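Local atomic coordinates of GP37 (Pseudomonas phage phikz, PDB entry 5FT0), a protein that inhibits the RNA degradosome of the bacterial host, probably by binding to RNase E. Residues A[176-190]-A[213-227]. Numbering follows the deposited sequence.
With ARG (arginine), chain C.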
loop_
_atom_site.group_PDB
_atom_site.type_symbol
_atom_site.label_atom_id
_atom_site.label_comp_id
_atom_site.label_asym_id
_atom_site.label_seq_id
_atom_site.Cartn_x
_atom_site.Cartn_y
_atom_site.Cartn_z
ATOM N N LEU A 176 -27.989 -1.739 -7.437
ATOM C CA LEU A 176 -27.226 -1.689 -6.194
ATOM C C LEU A 176 -27.683 -0.524 -5.327
ATOM O O LEU A 176 -27.940 -0.687 -4.127
ATOM C CB LEU A 176 -25.732 -1.584 -6.500
ATOM C CG LEU A 176 -24.808 -1.253 -5.321
ATOM C CD1 LEU A 176 -24.856 -2.356 -4.278
ATOM C CD2 LEU A 176 -23.380 -1.035 -5.802
ATOM N N ILE A 177 -27.796 0.664 -5.923
ATOM C CA ILE A 177 -28.304 1.825 -5.199
ATOM C C ILE A 177 -29.716 1.559 -4.697
ATOM O O ILE A 177 -30.048 1.858 -3.543
ATOM C CB ILE A 177 -28.252 3.077 -6.094
ATOM C CG1 ILE A 177 -26.812 3.371 -6.519
ATOM C CG2 ILE A 177 -28.874 4.277 -5.384
ATOM C CD1 ILE A 177 -25.850 3.516 -5.361
ATOM N N LEU A 178 -30.565 0.991 -5.557
ATOM C CA LEU A 178 -31.948 0.713 -5.184
ATOM C C LEU A 178 -32.017 -0.237 -3.995
ATOM O O LEU A 178 -32.803 -0.031 -3.064
ATOM C CB LEU A 178 -32.693 0.126 -6.383
ATOM C CG LEU A 178 -34.122 0.598 -6.653
ATOM C CD1 LEU A 178 -34.130 2.067 -7.053
ATOM C CD2 LEU A 178 -34.759 -0.263 -7.735
ATOM N N ALA A 179 -31.189 -1.285 -4.009
ATOM C CA ALA A 179 -31.187 -2.256 -2.920
ATOM C C ALA A 179 -30.852 -1.592 -1.589
ATOM O O ALA A 179 -31.514 -1.839 -0.574
ATOM C CB ALA A 179 -30.199 -3.381 -3.227
ATOM N N TYR A 180 -29.820 -0.744 -1.575
ATOM C CA TYR A 180 -29.493 -0.005 -0.361
ATOM C C TYR A 180 -30.598 0.977 -0.005
ATOM O O TYR A 180 -30.913 1.164 1.176
ATOM C CB TYR A 180 -28.157 0.722 -0.528
ATOM C CG TYR A 180 -26.971 -0.137 -0.175
ATOM C CD1 TYR A 180 -26.435 -1.026 -1.096
ATOM C CD2 TYR A 180 -26.409 -0.086 1.091
ATOM C CE1 TYR A 180 -25.358 -1.826 -0.772
ATOM C CE2 TYR A 180 -25.333 -0.881 1.427
ATOM C CZ TYR A 180 -24.813 -1.752 0.491
ATOM O OH TYR A 180 -23.741 -2.547 0.821
ATOM N N THR A 181 -31.199 1.610 -1.015
ATOM C CA THR A 181 -32.290 2.547 -0.764
ATOM C C THR A 181 -33.484 1.840 -0.134
ATOM O O THR A 181 -34.061 2.323 0.846
ATOM C CB THR A 181 -32.699 3.234 -2.067
ATOM O OG1 THR A 181 -31.561 3.894 -2.636
ATOM C CG2 THR A 181 -33.797 4.254 -1.810
ATOM N N ASP A 182 -33.862 0.684 -0.684
ATOM C CA ASP A 182 -34.989 -0.062 -0.136
ATOM C C ASP A 182 -34.670 -0.608 1.250
ATOM O O ASP A 182 -35.508 -0.551 2.156
ATOM C CB ASP A 182 -35.382 -1.196 -1.084
ATOM C CG ASP A 182 -36.007 -0.691 -2.366
ATOM O OD1 ASP A 182 -36.453 0.477 -2.392
ATOM O OD2 ASP A 182 -36.060 -1.464 -3.345
ATOM N N TYR A 183 -33.459 -1.144 1.434
ATOM C CA TYR A 183 -33.103 -1.721 2.727
ATOM C C TYR A 183 -33.197 -0.683 3.838
ATOM O O TYR A 183 -33.766 -0.948 4.902
ATOM C CB TYR A 183 -31.701 -2.325 2.681
ATOM C CG TYR A 183 -31.384 -3.124 3.922
ATOM C CD1 TYR A 183 -31.697 -4.473 3.997
ATOM C CD2 TYR A 183 -30.792 -2.526 5.028
ATOM C CE1 TYR A 183 -31.422 -5.209 5.133
ATOM C CE2 TYR A 183 -30.513 -3.254 6.172
ATOM C CZ TYR A 183 -30.830 -4.596 6.218
ATOM O OH TYR A 183 -30.562 -5.330 7.352
ATOM N N PHE A 184 -32.640 0.507 3.614
ATOM C CA PHE A 184 -32.695 1.536 4.647
ATOM C C PHE A 184 -34.124 2.006 4.888
ATOM O O PHE A 184 -34.526 2.221 6.036
ATOM C CB PHE A 184 -31.791 2.711 4.269
ATOM C CG PHE A 184 -30.400 2.599 4.825
ATOM C CD1 PHE A 184 -29.435 1.841 4.178
ATOM C CD2 PHE A 184 -30.061 3.243 6.005
ATOM C CE1 PHE A 184 -28.153 1.733 4.697
ATOM C CE2 PHE A 184 -28.784 3.139 6.531
ATOM C CZ PHE A 184 -27.827 2.385 5.875
ATOM N N ALA A 185 -34.914 2.147 3.821
ATOM C CA ALA A 185 -36.270 2.666 3.972
ATOM C C ALA A 185 -37.198 1.644 4.617
ATOM O O ALA A 185 -38.098 2.015 5.381
ATOM C CB ALA A 185 -36.818 3.104 2.616
ATOM N N ASN A 186 -36.996 0.356 4.333
ATOM C CA ASN A 186 -37.911 -0.684 4.792
ATOM C C ASN A 186 -37.397 -1.471 5.988
ATOM O O ASN A 186 -38.207 -1.966 6.778
ATOM C CB ASN A 186 -38.214 -1.664 3.653
ATOM C CG ASN A 186 -38.782 -0.976 2.427
ATOM O OD1 ASN A 186 -39.547 -0.018 2.538
ATOM N ND2 ASN A 186 -38.403 -1.459 1.246
ATOM N N LYS A 187 -36.079 -1.605 6.146
ATOM C CA LYS A 187 -35.508 -2.434 7.199
ATOM C C LYS A 187 -34.840 -1.640 8.310
ATOM O O LYS A 187 -34.589 -2.202 9.380
ATOM C CB LYS A 187 -34.486 -3.418 6.611
ATOM C CG LYS A 187 -34.983 -4.160 5.386
ATOM C CD LYS A 187 -36.102 -5.100 5.759
ATOM C CE LYS A 187 -36.408 -6.073 4.631
ATOM N NZ LYS A 187 -37.301 -7.172 5.093
ATOM N N LEU A 188 -34.534 -0.365 8.085
ATOM C CA LEU A 188 -33.911 0.495 9.086
ATOM C C LEU A 188 -34.721 1.770 9.252
ATOM O O LEU A 188 -34.174 2.862 9.434
ATOM C CB LEU A 188 -32.466 0.815 8.708
ATOM C CG LEU A 188 -31.530 -0.378 8.498
ATOM C CD1 LEU A 188 -30.182 0.084 7.941
ATOM C CD2 LEU A 188 -31.341 -1.157 9.797
ATOM N N ALA A 189 -36.044 1.640 9.200
ATOM C CA ALA A 189 -36.914 2.802 9.093
ATOM C C ALA A 189 -37.047 3.534 10.422
ATOM O O ALA A 189 -37.132 2.917 11.488
ATOM C CB ALA A 189 -38.295 2.382 8.597
ATOM N N PHE A 190 -37.060 4.861 10.349
ATOM C CA PHE A 190 -37.466 5.707 11.458
ATOM C C PHE A 190 -38.981 5.877 11.442
ATOM O O PHE A 190 -39.636 5.724 10.408
ATOM C CB PHE A 190 -36.805 7.085 11.378
ATOM C CG PHE A 190 -35.316 7.068 11.564
ATOM C CD1 PHE A 190 -34.765 7.127 12.834
ATOM C CD2 PHE A 190 -34.465 7.029 10.468
ATOM C CE1 PHE A 190 -33.391 7.123 13.012
ATOM C CE2 PHE A 190 -33.091 7.026 10.639
ATOM C CZ PHE A 190 -32.554 7.074 11.913
ATOM N N PHE A 213 -27.252 7.432 3.305
ATOM C CA PHE A 213 -28.424 6.832 3.922
ATOM C C PHE A 213 -28.320 6.950 5.434
ATOM O O PHE A 213 -27.224 6.931 6.001
ATOM C CB PHE A 213 -28.576 5.358 3.527
ATOM C CG PHE A 213 -28.546 5.124 2.044
ATOM C CD1 PHE A 213 -29.698 5.250 1.285
ATOM C CD2 PHE A 213 -27.368 4.777 1.408
ATOM C CE1 PHE A 213 -29.674 5.038 -0.077
ATOM C CE2 PHE A 213 -27.336 4.561 0.043
ATOM C CZ PHE A 213 -28.491 4.693 -0.700
ATOM N N GLU A 214 -29.478 7.071 6.078
ATOM C CA GLU A 214 -29.586 7.115 7.529
ATOM C C GLU A 214 -30.549 6.024 7.962
ATOM O O GLU A 214 -31.668 5.944 7.447
ATOM C CB GLU A 214 -30.082 8.481 8.014
ATOM C CG GLU A 214 -29.246 9.654 7.544
ATOM C CD GLU A 214 -29.940 10.985 7.772
ATOM O OE1 GLU A 214 -29.851 11.518 8.895
ATOM O OE2 GLU A 214 -30.582 11.495 6.828
ATOM N N GLY A 215 -30.123 5.192 8.905
ATOM C CA GLY A 215 -30.897 4.038 9.316
ATOM C C GLY A 215 -31.192 4.047 10.802
ATOM O O GLY A 215 -30.376 4.488 11.612
ATOM N N CYS A 216 -32.370 3.540 11.152
ATOM C CA CYS A 216 -32.762 3.372 12.543
ATOM C C CYS A 216 -32.423 1.959 13.001
ATOM O O CYS A 216 -32.807 0.980 12.354
ATOM C CB CYS A 216 -34.256 3.641 12.713
ATOM S SG CYS A 216 -34.845 3.558 14.415
ATOM N N HIS A 217 -31.701 1.859 14.114
ATOM C CA HIS A 217 -31.335 0.589 14.713
ATOM C C HIS A 217 -31.581 0.675 16.213
ATOM O O HIS A 217 -31.314 1.716 16.825
ATOM C CB HIS A 217 -29.861 0.254 14.428
ATOM C CG HIS A 217 -29.446 -1.110 14.883
ATOM N ND1 HIS A 217 -29.140 -1.397 16.196
ATOM C CD2 HIS A 217 -29.271 -2.263 14.194
ATOM C CE1 HIS A 217 -28.804 -2.672 16.298
ATOM N NE2 HIS A 217 -28.874 -3.219 15.098
ATOM N N PRO A 218 -32.093 -0.392 16.829
ATOM C CA PRO A 218 -32.510 -0.298 18.240
ATOM C C PRO A 218 -31.396 0.058 19.214
ATOM O O PRO A 218 -31.697 0.566 20.300
ATOM C CB PRO A 218 -33.072 -1.697 18.532
ATOM C CG PRO A 218 -33.461 -2.237 17.199
ATOM C CD PRO A 218 -32.465 -1.684 16.225
ATOM N N ASP A 219 -30.131 -0.182 18.872
ATOM C CA ASP A 219 -29.038 -0.060 19.830
ATOM C C ASP A 219 -28.204 1.203 19.656
ATOM O O ASP A 219 -27.335 1.472 20.490
ATOM C CB ASP A 219 -28.125 -1.286 19.742
ATOM C CG ASP A 219 -28.830 -2.566 20.146
ATOM O OD1 ASP A 219 -29.799 -2.485 20.931
ATOM O OD2 ASP A 219 -28.419 -3.650 19.684
ATOM N N VAL A 220 -28.434 1.981 18.599
ATOM C CA VAL A 220 -27.620 3.153 18.312
ATOM C C VAL A 220 -28.531 4.297 17.897
ATOM O O VAL A 220 -29.684 4.097 17.509
ATOM C CB VAL A 220 -26.573 2.885 17.208
ATOM C CG1 VAL A 220 -25.556 1.846 17.667
ATOM C CG2 VAL A 220 -27.259 2.447 15.929
ATOM N N GLU A 221 -27.991 5.515 17.980
ATOM C CA GLU A 221 -28.753 6.680 17.547
ATOM C C GLU A 221 -29.044 6.621 16.055
ATOM O O GLU A 221 -30.137 6.999 15.613
ATOM C CB GLU A 221 -27.998 7.965 17.891
ATOM C CG GLU A 221 -27.868 8.230 19.381
ATOM C CD GLU A 221 -27.587 9.687 19.696
ATOM O OE1 GLU A 221 -27.190 10.438 18.778
ATOM O OE2 GLU A 221 -27.767 10.083 20.867
ATOM N N GLU A 222 -28.092 6.127 15.266
ATOM C CA GLU A 222 -28.198 6.228 13.819
ATOM C C GLU A 222 -27.200 5.284 13.163
ATOM O O GLU A 222 -26.097 5.083 13.676
ATOM C CB GLU A 222 -27.937 7.667 13.376
ATOM C CG GLU A 222 -28.406 8.016 11.992
ATOM C CD GLU A 222 -28.215 9.488 11.701
ATOM O OE1 GLU A 222 -27.226 10.067 12.202
ATOM O OE2 GLU A 222 -29.059 10.068 10.991
ATOM N N VAL A 223 -27.594 4.711 12.029
ATOM C CA VAL A 223 -26.689 3.976 11.155
ATOM C C VAL A 223 -26.501 4.795 9.887
ATOM O O VAL A 223 -27.483 5.199 9.253
ATOM C CB VAL A 223 -27.221 2.571 10.829
ATOM C CG1 VAL A 223 -26.273 1.863 9.876
ATOM C CG2 VAL A 223 -27.398 1.766 12.107
ATOM N N LEU A 224 -25.246 5.043 9.524
ATOM C CA LEU A 224 -24.904 5.833 8.350
ATOM C C LEU A 224 -24.198 4.953 7.331
ATOM O O LEU A 224 -23.407 4.080 7.697
ATOM C CB LEU A 224 -24.001 7.018 8.719
ATOM C CG LEU A 224 -24.522 8.000 9.773
ATOM C CD1 LEU A 224 -23.484 9.077 10.048
ATOM C CD2 LEU A 224 -25.839 8.619 9.335
ATOM N N PHE A 225 -24.477 5.195 6.052
ATOM C CA PHE A 225 -23.821 4.470 4.974
ATOM C C PHE A 225 -23.839 5.335 3.723
ATOM O O PHE A 225 -24.865 5.933 3.389
ATOM C CB PHE A 225 -24.502 3.123 4.696
ATOM C CG PHE A 225 -23.625 2.135 3.970
ATOM C CD1 PHE A 225 -23.382 2.262 2.611
ATOM C CD2 PHE A 225 -23.048 1.077 4.650
ATOM C CE1 PHE A 225 -22.575 1.353 1.948
ATOM C CE2 PHE A 225 -22.242 0.163 3.992
ATOM C CZ PHE A 225 -22.005 0.303 2.642
ATOM N N THR A 226 -22.699 5.399 3.041
ATOM C CA THR A 226 -22.575 6.145 1.798
ATOM C C THR A 226 -21.970 5.247 0.728
ATOM O O THR A 226 -21.068 4.452 1.009
ATOM C CB THR A 226 -21.711 7.409 1.981
ATOM O OG1 THR A 226 -22.372 8.323 2.868
ATOM C CG2 THR A 226 -21.469 8.105 0.649
ATOM N N ILE A 227 -22.490 5.361 -0.489
ATOM C CA ILE A 227 -21.899 4.745 -1.668
ATOM C C ILE A 227 -21.449 5.862 -2.595
ATOM O O ILE A 227 -22.243 6.746 -2.937
ATOM C CB ILE A 227 -22.891 3.810 -2.385
ATOM C CG1 ILE A 227 -23.347 2.694 -1.445
ATOM C CG2 ILE A 227 -22.259 3.233 -3.639
ATOM C CD1 ILE A 227 -24.301 1.718 -2.087
HETATM N N ARG C . -32.937 10.098 9.971
HETATM C CA ARG C . -33.738 10.603 11.077
HETATM C C ARG C . -35.081 11.128 10.575
HETATM O O ARG C . -35.184 11.655 9.467
HETATM C CB ARG C . -32.977 11.699 11.820
HETATM C CG ARG C . -32.532 12.834 10.916
HETATM C CD ARG C . -31.587 13.783 11.621
HETATM N NE ARG C . -31.267 14.928 10.773
HETATM C CZ ARG C . -30.306 14.934 9.855
HETATM N NH1 ARG C . -29.559 13.854 9.666
HETATM N NH2 ARG C . -30.088 16.021 9.128
HETATM O OXT ARG C . -36.096 11.034 11.263
HETATM O O HOH W 1 -34.032 4.859 6.827
#
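Phe184 lies against the antiparallel hairpin of Phe213 to Ile227, where the C-terminal end of helix 158-187 packs on two central strands of the larger beta-sheet of the Dip fold. Its ring is sandwiched: Phe213 CB sits over the middle of one face, 3.4 Å from the ring centroid in a CH-pi contact, and Leu188 CD1 covers the opposite face. The ring edge meets Gly215, whose N lies 3.4 Å from Phe184 CE2; with no side chain on Gly215, the ring and Leu188 can both settle against the strand. One helical turn back, Ile227 CD1 lies over a face of the Tyr180 ring in a CH-pi contact, while Tyr180 CE2 lies over a face of Phe225, the two ring planes inclined at 32°. Phe130 of strand 122-132 touches both aromatics. The Phe213 ring reaches across to Thr181, its CE1 atom 3.4 Å from Thr181 OG1, a hydroxyl turned back by chi1 of -57° to donate to Ile177 O.

Farther along the chain, Leu188 is tied to the strand by a short, nearly straight hydrogen bond from Cys216 N to Leu188 O (2.6 Å), with the donor above the carbonyl plane. A water lies within hydrogen-bonding distance of Phe184 O and Glu214 O and links the two carbonyls. Phe190 then forms part of the pocket that holds the arginine bound in the crystal, completed by Asp192, Ala194 and Glu214. Glu214 OE1 approaches NH1 of the bound arginine at 2.5 Å, a hydrogen bond so short that its exact geometry is doubtful. The arginine CA lies over one face of the Phe190 ring, and Cys216 CB over the other, 3.6 Å from the ring centroid.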